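Local coordinates for protein probable zinc protease PqqL (Escherichia coli, PDB 6OFT) that probably acts as a zinc-dependent periplasmic endopeptidase of the M16 family, of which this chain is the first half, at residues A[74-77]-A[78-81]; A[110-113]-A[114-118]. All coordinates share one frame; numbering follows the deposited sequence.

Contact 1 of 2, residues A[74-77]-A[78-81]; sequences ETFE and SMGL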
# COMPACT_ATOMS: atom_id res chain seq x y z
N GLU A 74 30.74 -0.96 1.74
CA GLU A 74 31.98 -0.24 1.43
C GLU A 74 32.06 0.08 -0.06
O GLU A 74 32.59 1.13 -0.42
CB GLU A 74 33.23 -1.04 1.87
CG GLU A 74 33.41 -1.12 3.39
CD GLU A 74 34.47 -2.08 3.92
OE1 GLU A 74 35.36 -2.49 3.14
OE2 GLU A 74 34.42 -2.41 5.13
N THR A 75 31.53 -0.82 -0.92
CA THR A 75 31.51 -0.58 -2.37
C THR A 75 30.54 0.56 -2.68
O THR A 75 30.89 1.47 -3.45
CB THR A 75 31.23 -1.87 -3.16
OG1 THR A 75 32.21 -2.85 -2.82
CG2 THR A 75 31.24 -1.65 -4.67
N PHE A 76 29.33 0.53 -2.09
CA PHE A 76 28.34 1.61 -2.30
C PHE A 76 28.91 2.94 -1.81
O PHE A 76 28.83 3.92 -2.52
CB PHE A 76 27.01 1.30 -1.60
CG PHE A 76 26.08 0.37 -2.34
CD1 PHE A 76 25.65 0.67 -3.63
CD2 PHE A 76 25.59 -0.78 -1.73
CE1 PHE A 76 24.77 -0.18 -4.31
CE2 PHE A 76 24.70 -1.63 -2.42
CZ PHE A 76 24.29 -1.31 -3.69
N GLU A 77 29.52 2.95 -0.60
CA GLU A 77 30.14 4.14 -0.00
C GLU A 77 31.24 4.76 -0.90
O GLU A 77 31.31 5.99 -0.99
CB GLU A 77 30.66 3.84 1.41
CG GLU A 77 29.56 3.84 2.48
CD GLU A 77 29.03 5.18 2.98
OE1 GLU A 77 29.75 6.20 2.88
OE2 GLU A 77 27.90 5.20 3.51
N SER A 78 32.04 3.93 -1.61
CA SER A 78 33.10 4.38 -2.54
C SER A 78 32.54 5.07 -3.80
O SER A 78 33.29 5.70 -4.55
CB SER A 78 34.01 3.21 -2.94
OG SER A 78 33.39 2.38 -3.90
N MET A 79 31.23 4.95 -4.03
CA MET A 79 30.51 5.58 -5.16
C MET A 79 29.59 6.68 -4.62
O MET A 79 28.77 7.20 -5.37
CB MET A 79 29.70 4.52 -5.94
CG MET A 79 30.56 3.38 -6.52
SD MET A 79 29.57 2.27 -7.54
CE MET A 79 28.63 1.38 -6.27
N GLY A 80 29.76 7.02 -3.34
CA GLY A 80 29.01 8.06 -2.64
C GLY A 80 27.56 7.71 -2.38
O GLY A 80 26.72 8.60 -2.26
N LEU A 81 27.27 6.41 -2.29
CA LEU A 81 25.91 5.90 -2.07
C LEU A 81 25.79 5.36 -0.65
O LEU A 81 26.58 4.52 -0.22
CB LEU A 81 25.56 4.86 -3.17
CG LEU A 81 25.72 5.38 -4.61
CD1 LEU A 81 25.63 4.23 -5.65
CD2 LEU A 81 24.70 6.48 -4.94

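Contact 2 of 2, residues A[110-113]-A[114-118]; sequences LQQV and MAIFS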
# COMPACT_ATOMS: atom_id res chain seq x y z
N LEU A 110 27.26 2.62 -12.63
CA LEU A 110 26.02 1.94 -13.02
C LEU A 110 26.27 0.45 -13.11
O LEU A 110 25.49 -0.34 -12.58
CB LEU A 110 25.51 2.44 -14.38
CG LEU A 110 24.67 3.70 -14.44
CD1 LEU A 110 24.30 4.01 -15.88
CD2 LEU A 110 23.38 3.55 -13.61
N GLN A 111 27.40 0.07 -13.75
CA GLN A 111 27.86 -1.30 -13.94
C GLN A 111 28.17 -2.00 -12.61
O GLN A 111 27.78 -3.15 -12.40
CB GLN A 111 29.07 -1.32 -14.90
CG GLN A 111 29.70 -2.70 -15.17
CD GLN A 111 28.71 -3.81 -15.45
OE1 GLN A 111 27.79 -3.69 -16.30
NE2 GLN A 111 28.88 -4.92 -14.74
N GLN A 112 28.87 -1.29 -11.70
CA GLN A 112 29.20 -1.78 -10.39
C GLN A 112 27.92 -2.08 -9.60
O GLN A 112 27.84 -3.15 -8.99
CB GLN A 112 30.10 -0.76 -9.67
CG GLN A 112 30.46 -1.16 -8.25
CD GLN A 112 31.34 -2.38 -8.19
OE1 GLN A 112 32.55 -2.27 -8.06
NE2 GLN A 112 30.73 -3.56 -8.24
N VAL A 113 26.90 -1.17 -9.64
CA VAL A 113 25.62 -1.35 -8.94
C VAL A 113 24.89 -2.61 -9.50
O VAL A 113 24.38 -3.42 -8.73
CB VAL A 113 24.74 -0.05 -8.98
CG1 VAL A 113 23.31 -0.32 -8.54
CG2 VAL A 113 25.34 1.06 -8.12
N MET A 114 24.91 -2.78 -10.82
CA MET A 114 24.30 -3.93 -11.50
C MET A 114 24.96 -5.26 -11.08
O MET A 114 24.28 -6.27 -10.96
CB MET A 114 24.38 -3.76 -13.02
CG MET A 114 23.42 -2.73 -13.59
SD MET A 114 21.69 -2.93 -13.10
CE MET A 114 21.29 -4.51 -13.82
N ALA A 115 26.29 -5.24 -10.86
CA ALA A 115 27.07 -6.40 -10.43
C ALA A 115 26.66 -6.82 -9.02
O ALA A 115 26.52 -8.02 -8.76
CB ALA A 115 28.55 -6.09 -10.49
N ILE A 116 26.37 -5.83 -8.13
CA ILE A 116 25.86 -6.06 -6.77
C ILE A 116 24.45 -6.68 -6.85
O ILE A 116 24.16 -7.61 -6.10
CB ILE A 116 25.91 -4.77 -5.90
CG1 ILE A 116 27.38 -4.35 -5.61
CG2 ILE A 116 25.12 -4.95 -4.59
CD1 ILE A 116 27.57 -2.96 -5.02
N PHE A 117 23.58 -6.18 -7.76
CA PHE A 117 22.22 -6.73 -7.93
C PHE A 117 22.27 -8.20 -8.38
O PHE A 117 21.48 -9.01 -7.90
CB PHE A 117 21.37 -5.90 -8.91
CG PHE A 117 20.63 -4.72 -8.29
CD1 PHE A 117 19.58 -4.92 -7.42
CD2 PHE A 117 20.96 -3.41 -8.65
CE1 PHE A 117 18.87 -3.83 -6.89
CE2 PHE A 117 20.24 -2.33 -8.13
CZ PHE A 117 19.20 -2.55 -7.25
N SER A 118 23.21 -8.53 -9.29
CA SER A 118 23.41 -9.89 -9.78
C SER A 118 23.73 -10.88 -8.63
O SER A 118 23.19 -11.99 -8.61
CB SER A 118 24.51 -9.91 -10.83
OG SER A 118 24.53 -11.16 -11.49

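Contact 1 of 2, residues A[74-77]-A[78-81]
A Schellman motif ends the helix 71-77, and its signature bonds run from the 78-81 loop back to F76 and E77. L81 N reaches F76 O at 2.9 Å and G80 N reaches E77 O at 3.0 Å, the second closing a type I turn from E77 to G80. F76 O is gripped twice, since M79 N also donates to it at 3.0 Å; the two N-H groups come from opposite faces of its carbonyl plane. G80 takes the C-prime place with phi 71°, a left-handed conformation that glycine adopts without strain. Two residues before F76, E74 O still takes the regular helical bond from S78 N, while the hydroxyl of S78, turned back by a chi1 of 77°, gives a short 2.7 Å bond from OG to T75 O, so a small polar residue suits this helix end.

The apolar side chains gather round the F76 ring. L81 CD1 sits at its edge, 4.1 Å from F76 CD1, and the methyl CE of M79, folded back at chi3 (-74°), comes obliquely to 4.0 Å from F76 CD1. The carboxylate of E77 is paired by a salt bridge with R82. F76 and L81 press onto V87 of strand 87-91 and onto strand 96-103, whereas T75 and M79 rest on Q112 of helix 107-122.

Contact 2 of 2, residues A[110-113]-A[114-118]
V113 O accepts the backbone N-H of F117 at 3.0 Å, in the carbonyl plane and with an angle of 155° at the hydrogen, a regular bond of the α-helix 107-122. The ring of F117 reaches back along the same turn: its CD2 lies 3.4 Å from V113 O, approached obliquely, and CE2 meets the methyl CG1 of V113 at 3.7 Å. That methyl stands anti to the backbone N (chi1 167°), which leans it along the helix toward F117, so the two side chains run alongside each other in a common direction. Branched valine and flat phenylalanine thus form an apolar pair one helical turn apart. CG of M114, placed beside its own backbone N, passes 3.3 Å from L110 O. On another side, the amide NE2 of Q112 lies 4.0 Å from CB of A115, a residue whose single methyl also touches W67.

Cutting F117 back to an alanine is likely to leave V113 CG1 without its aromatic neighbour and F201 and W120 without their edge-to-face partner. V113 and F117 pack on L34 of strand 31-38, the flexible thioether of M114 packs on helix 209-220, and I116 turns to T75 and F76 of helix 71-77.

In the fold
Both contacts are local and lie in the same M16 family region, their centres about 12 Å apart, yet they differ in kind. Contact 1 is a partly buried helix terminus, where capping bonds, helical and turn-like, take over from the regular pattern; its F76 and L81 are buried while S78 and G80 are exposed. Contact 2 is a mostly buried mid-helix segment with regular backbone bonds and largely apolar side chains. They meet directly: M79 SD packs 3.6 Å from Q112 CG, and F76 CZ lies 3.8 Å from I116 CG2. Both pack against the six-stranded sheet. The side chains of F76 and F117 lie about 12 and 11 Å from that of E57, the predicted proton acceptor.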